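Probable ribosomal RNA small subunit methyltransferase (Thermus thermophilus, PDB 3DMH) methylates the exocyclic N2 amine of a guanosine in the 16S ribosomal RNA, using S-adenosylmethionine as methyl donor. Local coordinates at residues Met131-Asn142 / Pro167-Glu178. Residues are numbered along the deposited sequence; the frame is centred on the assembly and turned at random.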
loop_
_atom_site.group_PDB
_atom_site.type_symbol
_atom_site.label_atom_id
_atom_site.label_comp_id
_atom_site.label_asym_id
_atom_site.label_seq_id
_atom_site.Cartn_x
_atom_site.Cartn_y
_atom_site.Cartn_z
ATOM N N MET A 131 -14.205 26.119 8.246
ATOM C CA MET A 131 -15.648 26.219 8.128
ATOM C C MET A 131 -16.003 26.841 6.780
ATOM O O MET A 131 -15.400 27.840 6.381
ATOM C CB MET A 131 -16.198 27.082 9.262
ATOM C CG MET A 131 -17.722 27.021 9.445
ATOM S SD MET A 131 -18.380 25.360 9.742
ATOM C CE MET A 131 -17.469 24.825 11.178
ATOM N N GLY A 132 -16.967 26.245 6.080
ATOM C CA GLY A 132 -17.370 26.733 4.754
ATOM C C GLY A 132 -16.536 26.179 3.602
ATOM O O GLY A 132 -16.812 26.460 2.437
ATOM N N GLY A 133 -15.505 25.406 3.936
ATOM C CA GLY A 133 -14.675 24.703 2.942
ATOM C C GLY A 133 -15.472 23.638 2.225
ATOM O O GLY A 133 -16.551 23.279 2.660
ATOM N N ARG A 134 -14.926 23.103 1.129
ATOM C CA ARG A 134 -15.659 22.111 0.334
ATOM C C ARG A 134 -14.854 20.832 0.084
ATOM O O ARG A 134 -13.627 20.848 0.086
ATOM C CB ARG A 134 -16.087 22.710 -1.006
ATOM C CG ARG A 134 -17.122 23.825 -0.832
ATOM C CD ARG A 134 -17.462 24.459 -2.157
ATOM N NE ARG A 134 -18.438 25.523 -1.974
ATOM C CZ ARG A 134 -18.979 26.221 -2.967
ATOM N NH1 ARG A 134 -18.631 25.978 -4.225
ATOM N NH2 ARG A 134 -19.865 27.171 -2.699
ATOM N N LEU A 135 -15.572 19.735 -0.130
ATOM C CA LEU A 135 -14.956 18.427 -0.351
ATOM C C LEU A 135 -15.489 17.827 -1.643
ATOM O O LEU A 135 -16.703 17.684 -1.819
ATOM C CB LEU A 135 -15.262 17.483 0.819
ATOM C CG LEU A 135 -14.958 15.992 0.628
ATOM C CD1 LEU A 135 -13.455 15.716 0.441
ATOM C CD2 LEU A 135 -15.493 15.155 1.802
ATOM N N TYR A 136 -14.577 17.478 -2.548
ATOM C CA TYR A 136 -14.923 16.652 -3.702
ATOM C C TYR A 136 -14.684 15.219 -3.296
ATOM O O TYR A 136 -13.571 14.870 -2.897
ATOM C CB TYR A 136 -14.015 16.952 -4.902
ATOM C CG TYR A 136 -14.437 18.140 -5.710
ATOM C CD1 TYR A 136 -15.512 18.066 -6.604
ATOM C CD2 TYR A 136 -13.763 19.347 -5.595
ATOM C CE1 TYR A 136 -15.903 19.172 -7.356
ATOM C CE2 TYR A 136 -14.144 20.464 -6.335
ATOM C CZ TYR A 136 -15.208 20.375 -7.211
ATOM O OH TYR A 136 -15.562 21.488 -7.946
ATOM N N LEU A 137 -15.743 14.416 -3.354
ATOM C CA LEU A 137 -15.686 13.023 -2.933
ATOM C C LEU A 137 -16.017 12.146 -4.129
ATOM O O LEU A 137 -17.096 12.259 -4.703
ATOM C CB LEU A 137 -16.696 12.777 -1.796
ATOM C CG LEU A 137 -16.613 11.405 -1.132
ATOM C CD1 LEU A 137 -15.375 11.295 -0.253
ATOM C CD2 LEU A 137 -17.898 11.163 -0.343
ATOM N N ALA A 138 -15.100 11.262 -4.521
ATOM C CA ALA A 138 -15.362 10.447 -5.701
ATOM C C ALA A 138 -15.286 8.964 -5.382
ATOM O O ALA A 138 -14.532 8.532 -4.512
ATOM C CB ALA A 138 -14.372 10.779 -6.829
ATOM N N GLY A 139 -16.074 8.164 -6.090
ATOM C CA GLY A 139 -15.992 6.726 -5.871
ATOM C C GLY A 139 -16.885 5.933 -6.798
ATOM O O GLY A 139 -17.220 6.389 -7.897
ATOM N N ASP A 140 -17.272 4.757 -6.320
ATOM C CA ASP A 140 -17.882 3.710 -7.133
ATOM C C ASP A 140 -19.088 3.170 -6.369
ATOM O O ASP A 140 -18.964 2.744 -5.223
ATOM C CB ASP A 140 -16.814 2.617 -7.328
ATOM C CG ASP A 140 -17.242 1.495 -8.271
ATOM O OD1 ASP A 140 -18.439 1.336 -8.582
ATOM O OD2 ASP A 140 -16.331 0.741 -8.680
ATOM N N LYS A 141 -20.268 3.212 -6.984
ATOM C CA LYS A 141 -21.442 2.684 -6.314
ATOM C C LYS A 141 -21.334 1.185 -6.017
ATOM O O LYS A 141 -21.981 0.698 -5.090
ATOM C CB LYS A 141 -22.709 2.994 -7.112
ATOM C CG LYS A 141 -23.228 4.411 -6.906
ATOM C CD LYS A 141 -24.319 4.736 -7.910
ATOM C CE LYS A 141 -25.610 3.977 -7.642
ATOM N NZ LYS A 141 -26.402 4.583 -6.536
ATOM N N ASN A 142 -20.512 0.470 -6.790
ATOM C CA ASN A 142 -20.219 -0.943 -6.527
ATOM C C ASN A 142 -19.193 -1.125 -5.409
ATOM O O ASN A 142 -18.917 -2.259 -4.986
ATOM C CB ASN A 142 -19.688 -1.645 -7.780
ATOM C CG ASN A 142 -20.637 -1.559 -8.951
ATOM O OD1 ASN A 142 -20.226 -1.225 -10.065
ATOM N ND2 ASN A 142 -21.912 -1.852 -8.712
ATOM N N PRO A 167 -21.251 3.506 -12.933
ATOM C CA PRO A 167 -21.353 3.388 -11.482
ATOM C C PRO A 167 -20.499 4.435 -10.747
ATOM O O PRO A 167 -20.586 4.540 -9.520
ATOM C CB PRO A 167 -20.779 1.992 -11.223
ATOM C CG PRO A 167 -19.691 1.873 -12.247
ATOM C CD PRO A 167 -20.251 2.570 -13.483
ATOM N N TYR A 168 -19.713 5.210 -11.496
ATOM C CA TYR A 168 -18.749 6.144 -10.895
ATOM C C TYR A 168 -19.397 7.486 -10.617
ATOM O O TYR A 168 -20.226 7.963 -11.406
ATOM C CB TYR A 168 -17.499 6.288 -11.772
ATOM C CG TYR A 168 -16.920 4.940 -12.126
ATOM C CD1 TYR A 168 -16.259 4.171 -11.159
ATOM C CD2 TYR A 168 -17.071 4.414 -13.406
ATOM C CE1 TYR A 168 -15.762 2.915 -11.468
ATOM C CE2 TYR A 168 -16.562 3.160 -13.727
ATOM C CZ TYR A 168 -15.917 2.421 -12.758
ATOM O OH TYR A 168 -15.419 1.178 -13.087
ATOM N N ARG A 169 -19.026 8.084 -9.484
ATOM C CA ARG A 169 -19.655 9.320 -9.012
ATOM C C ARG A 169 -18.606 10.281 -8.490
ATOM O O ARG A 169 -17.595 9.850 -7.924
ATOM C CB ARG A 169 -20.611 9.028 -7.854
ATOM C CG ARG A 169 -21.824 8.168 -8.183
ATOM C CD ARG A 169 -22.783 8.922 -9.088
ATOM N NE ARG A 169 -23.986 8.142 -9.401
ATOM C CZ ARG A 169 -24.067 7.213 -10.354
ATOM N NH1 ARG A 169 -23.020 6.925 -11.115
ATOM N NH2 ARG A 169 -25.217 6.572 -10.550
ATOM N N VAL A 170 -18.875 11.574 -8.666
ATOM C CA VAL A 170 -18.217 12.636 -7.897
ATOM C C VAL A 170 -19.303 13.471 -7.242
ATOM O O VAL A 170 -20.278 13.859 -7.907
ATOM C CB VAL A 170 -17.374 13.578 -8.770
ATOM C CG1 VAL A 170 -16.617 14.586 -7.882
ATOM C CG2 VAL A 170 -16.400 12.798 -9.641
ATOM N N ALA A 171 -19.138 13.711 -5.944
ATOM C CA ALA A 171 -19.984 14.625 -5.199
ATOM C C ALA A 171 -19.199 15.811 -4.665
ATOM O O ALA A 171 -17.984 15.727 -4.446
ATOM C CB ALA A 171 -20.675 13.903 -4.061
ATOM N N LEU A 172 -19.916 16.910 -4.445
ATOM C CA LEU A 172 -19.350 18.092 -3.817
ATOM C C LEU A 172 -20.108 18.368 -2.522
ATOM O O LEU A 172 -21.348 18.343 -2.506
ATOM C CB LEU A 172 -19.419 19.285 -4.770
ATOM C CG LEU A 172 -18.744 20.590 -4.331
ATOM C CD1 LEU A 172 -17.259 20.385 -3.982
ATOM C CD2 LEU A 172 -18.897 21.630 -5.433
ATOM N N LEU A 173 -19.357 18.606 -1.450
ATOM C CA LEU A 173 -19.936 18.866 -0.122
ATOM C C LEU A 173 -19.354 20.106 0.548
ATOM O O LEU A 173 -18.233 20.515 0.240
ATOM C CB LEU A 173 -19.747 17.651 0.804
ATOM C CG LEU A 173 -20.250 16.270 0.361
ATOM C CD1 LEU A 173 -19.132 15.437 -0.278
ATOM C CD2 LEU A 173 -20.812 15.527 1.549
ATOM N N GLU A 174 -20.127 20.685 1.474
ATOM C CA GLU A 174 -19.728 21.890 2.204
ATOM C C GLU A 174 -19.626 21.607 3.706
ATOM O O GLU A 174 -20.527 20.993 4.280
ATOM C CB GLU A 174 -20.756 23.006 1.967
ATOM C CG GLU A 174 -20.356 24.337 2.556
ATOM C CD GLU A 174 -21.356 25.454 2.260
ATOM O OE1 GLU A 174 -22.008 25.420 1.192
ATOM O OE2 GLU A 174 -21.479 26.372 3.091
ATOM N N LYS A 175 -18.550 22.074 4.339
ATOM C CA LYS A 175 -18.427 21.983 5.797
ATOM C C LYS A 175 -19.321 23.042 6.433
ATOM O O LYS A 175 -19.066 24.245 6.316
ATOM C CB LYS A 175 -16.978 22.166 6.259
ATOM C CG LYS A 175 -16.785 21.886 7.753
ATOM C CD LYS A 175 -15.319 21.905 8.143
ATOM C CE LYS A 175 -15.138 21.827 9.640
ATOM N NZ LYS A 175 -13.705 21.700 10.017
ATOM N N GLU A 176 -20.370 22.579 7.098
ATOM C CA GLU A 176 -21.351 23.477 7.722
ATOM C C GLU A 176 -21.378 23.296 9.238
ATOM O O GLU A 176 -22.037 24.059 9.976
ATOM C CB GLU A 176 -22.744 23.244 7.121
ATOM C CG GLU A 176 -22.852 23.544 5.629
ATOM C CD GLU A 176 -24.288 23.576 5.132
ATOM O OE1 GLU A 176 -24.950 24.612 5.322
ATOM O OE2 GLU A 176 -24.756 22.575 4.550
ATOM N N LYS A 177 -20.658 22.280 9.697
ATOM C CA LYS A 177 -20.627 21.902 11.104
ATOM C C LYS A 177 -19.219 21.516 11.549
ATOM O O LYS A 177 -18.349 21.210 10.722
ATOM C CB LYS A 177 -21.595 20.741 11.371
ATOM C CG LYS A 177 -21.050 19.379 10.961
ATOM C CD LYS A 177 -22.038 18.257 11.224
ATOM C CE LYS A 177 -23.160 18.250 10.201
ATOM N NZ LYS A 177 -24.155 17.212 10.569
ATOM N N GLU A 178 -19.015 21.500 12.862
ATOM C CA GLU A 178 -17.727 21.155 13.444
ATOM C C GLU A 178 -17.386 19.689 13.213
ATOM O O GLU A 178 -18.236 18.808 13.365
ATOM C CB GLU A 178 -17.724 21.466 14.943
ATOM C CG GLU A 178 -16.520 22.290 15.376
ATOM C CD GLU A 178 -16.416 23.603 14.611
ATOM O OE1 GLU A 178 -15.438 23.764 13.851
ATOM O OE2 GLU A 178 -17.319 24.463 14.757
#
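L173 O takes two neighbouring groups of strand 133-140: L135 N donates to it at 2.8 Å, and R134 CA adds a bent C-H...O contact at 3.0 Å. L173 N returns a bond to L135 O, so the two leucines form a hydrogen-bonded antiparallel pair; L137 with A171 and G139 with R169 repeat it. Strands 133-140 and 168-174 run at 159° to each other, and G132 N to K175 O and K141 N to P167 O extend the bonding beyond both ends.

On the face carrying Y136, L172 CD1 sits 3.6 Å from the centroid of the Y136 ring and 4° off its normal, a CH-pi contact over the face. With CG anti to the backbone N (chi1 -174°) and chi2 near +60°, L172 brings CD1 over the ring of Y136, its partner in a non-hydrogen-bonded pair. V170 CG1 meets the same ring at its edge, 3.9 Å from Y136 CD1, while Y136 OH accepts from E43 N. On the other face L173 CD1 packs against L137 CB, and helix 145-156 lies against L135, A171 and L173.

Near P167, K141 CD rests over one face of the R169 guanidinium, 3.3 Å from R169 NH2. K141 NZ turns to a salt bridge with E146, and R169 NH1 bonds the carbonyls of Y168 and G166. D140 OD1 accepts from N142 N, closing an Asx turn.

This pairing lies in the seven-stranded sheet, order 3-2-1-4-5-7-6, of the methyltransferase-like domain remote from the bound cofactor. Backbone amides and apolar side chains carry the join; R134 NE and E174 OE1, 4.8 Å apart, are not in contact, so their attraction is probably modest.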